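Local coordinates for periplasmic binding protein/LacI transcriptional regulator (Burkholderia graminis C4D1M, PDB 5HQJ) that binds D-arabinose in its pyranose form and probably serves as the sugar-binding component of an ABC transporter, at residues 32-37 with 78-83. Numbering follows the deposited sequence.
With 64K (alpha-D-arabinopyranose), chain B.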
# COMPACT_ATOMS: atom_id res chain seq x y z
N ALA A 32 -17.74 6.00 -6.46
CA ALA A 32 -17.51 5.11 -5.35
C ALA A 32 -16.01 4.77 -5.29
O ALA A 32 -15.40 4.53 -6.33
CB ALA A 32 -18.35 3.85 -5.50
N VAL A 33 -15.45 4.79 -4.08
CA VAL A 33 -14.06 4.42 -3.87
C VAL A 33 -13.96 3.29 -2.87
O VAL A 33 -14.59 3.33 -1.80
CB VAL A 33 -13.24 5.63 -3.41
CG1 VAL A 33 -11.77 5.26 -3.36
CG2 VAL A 33 -13.42 6.80 -4.35
N ILE A 34 -13.16 2.28 -3.22
CA ILE A 34 -13.10 1.01 -2.49
C ILE A 34 -11.69 0.76 -2.01
O ILE A 34 -10.78 0.61 -2.86
CB ILE A 34 -13.52 -0.20 -3.40
CG1 ILE A 34 -14.89 0.07 -4.03
CG2 ILE A 34 -13.51 -1.54 -2.62
CD1 ILE A 34 -15.28 -0.89 -5.14
N PRO A 35 -11.49 0.71 -0.69
CA PRO A 35 -10.18 0.27 -0.20
C PRO A 35 -10.05 -1.24 -0.22
O PRO A 35 -11.02 -1.92 -0.56
CB PRO A 35 -10.17 0.80 1.24
CG PRO A 35 -11.59 0.66 1.65
CD PRO A 35 -12.36 1.11 0.44
N LYS A 36 -8.90 -1.75 0.18
CA LYS A 36 -8.74 -3.21 0.30
C LYS A 36 -9.62 -3.71 1.43
O LYS A 36 -10.10 -4.85 1.40
CB LYS A 36 -7.27 -3.59 0.54
CG LYS A 36 -6.37 -3.56 -0.73
CD LYS A 36 -4.94 -4.03 -0.41
CE LYS A 36 -3.99 -3.93 -1.61
NZ LYS A 36 -2.68 -4.60 -1.32
N VAL A 37 -9.81 -2.86 2.44
CA VAL A 37 -10.59 -3.16 3.64
C VAL A 37 -10.46 -1.97 4.57
O VAL A 37 -9.65 -1.09 4.31
CB VAL A 37 -10.10 -4.41 4.42
CG1 VAL A 37 -10.89 -5.70 4.07
CG2 VAL A 37 -8.57 -4.58 4.30
N GLU A 78 -20.88 -5.32 -8.33
CA GLU A 78 -22.19 -5.63 -8.92
C GLU A 78 -23.28 -4.69 -8.40
O GLU A 78 -24.10 -4.21 -9.18
CB GLU A 78 -22.58 -7.09 -8.65
CG GLU A 78 -21.45 -8.07 -8.90
CD GLU A 78 -21.93 -9.44 -9.33
OE1 GLU A 78 -22.70 -10.06 -8.56
OE2 GLU A 78 -21.52 -9.89 -10.43
N ASP A 79 -23.28 -4.43 -7.09
CA ASP A 79 -24.21 -3.45 -6.51
C ASP A 79 -24.07 -2.11 -7.20
O ASP A 79 -25.06 -1.47 -7.55
CB ASP A 79 -23.96 -3.27 -5.02
CG ASP A 79 -24.25 -4.51 -4.22
OD1 ASP A 79 -24.71 -4.36 -3.06
OD2 ASP A 79 -24.02 -5.63 -4.72
N LEU A 80 -22.83 -1.68 -7.39
CA LEU A 80 -22.56 -0.40 -8.01
C LEU A 80 -23.03 -0.38 -9.45
O LEU A 80 -23.56 0.62 -9.91
CB LEU A 80 -21.06 -0.07 -7.92
CG LEU A 80 -20.56 0.21 -6.48
CD1 LEU A 80 -19.05 0.46 -6.45
CD2 LEU A 80 -21.27 1.39 -5.83
N ILE A 81 -22.87 -1.50 -10.15
CA ILE A 81 -23.43 -1.63 -11.49
C ILE A 81 -24.94 -1.42 -11.39
O ILE A 81 -25.52 -0.61 -12.11
CB ILE A 81 -23.16 -3.01 -12.13
CG1 ILE A 81 -21.65 -3.31 -12.15
CG2 ILE A 81 -23.74 -3.06 -13.55
CD1 ILE A 81 -21.26 -4.49 -13.00
N SER A 82 -25.53 -2.15 -10.44
CA SER A 82 -26.98 -2.13 -10.21
C SER A 82 -27.52 -0.72 -10.02
O SER A 82 -28.65 -0.42 -10.44
CB SER A 82 -27.31 -2.96 -8.97
OG SER A 82 -28.58 -3.58 -9.10
N ARG A 83 -26.73 0.13 -9.39
CA ARG A 83 -27.19 1.45 -9.01
C ARG A 83 -26.90 2.50 -10.08
O ARG A 83 -27.18 3.67 -9.88
CB ARG A 83 -26.55 1.87 -7.69
CG ARG A 83 -26.97 0.98 -6.53
CD ARG A 83 -26.85 1.70 -5.19
NE ARG A 83 -25.47 1.82 -4.74
CZ ARG A 83 -24.81 0.88 -4.05
NH1 ARG A 83 -23.55 1.08 -3.68
NH2 ARG A 83 -25.41 -0.26 -3.74
O2 64K B . 0.06 0.26 -0.27
C2 64K B . -0.31 -0.71 0.78
C3 64K B . 0.08 -0.11 2.09
O3 64K B . 1.48 -0.20 2.23
C4 64K B . -0.51 -0.87 3.27
O4 64K B . 0.06 -2.18 3.41
C5 64K B . -1.95 -1.04 3.07
O5 64K B . -2.17 -1.83 1.88
C1 64K B . -1.79 -0.96 0.74
O1 64K B . -2.09 -1.62 -0.43
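Leu80 reaches from helix 71-82 toward strand 30-34 and sets its forked end against Ala32. The methyl CB of Ala32 faces both branches, at 3.6 Å from Leu80 CD1 and 3.8 Å from Leu80 CD2, so the fork meets it almost evenly. With Leu80 CG anti to the carbonyl carbon (chi1 -68°) and CD1 extended beyond it (chi2 177°), that branch points at the sheet. CD1 also approaches the end of Ile34, whose CD1 lies 4.2 Å away, a looser touch than the one with Ala32. The CB atoms of Ala32 and Ile34 point toward the helix, whereas that of intervening Val33 points away, and Val33 packs against Ala49 of helix 42-56. The strand is thereby sandwiched between helices, as expected for the parallel alpha/beta lobe of a periplasmic binding protein; on its edges it is hydrogen-bonded to Gln61 and Ala89 of the neighbouring strands.

Past the strand's C-terminal end, Lys36 enters the sugar pocket. Its side chain, extended beyond CG, brings NZ to 3.2 Å from O1 of the arabinopyranose, a weak hydrogen bond and one of several polar contacts to the sugar, while Asn164 OD1 also accepts from NZ. No hydrogen bond links residues 32-37 to 78-83: three buried aliphatic side chains join these segments by van der Waals contact, and within 32-37 the sugar is met by Lys36, in the loop after the strand.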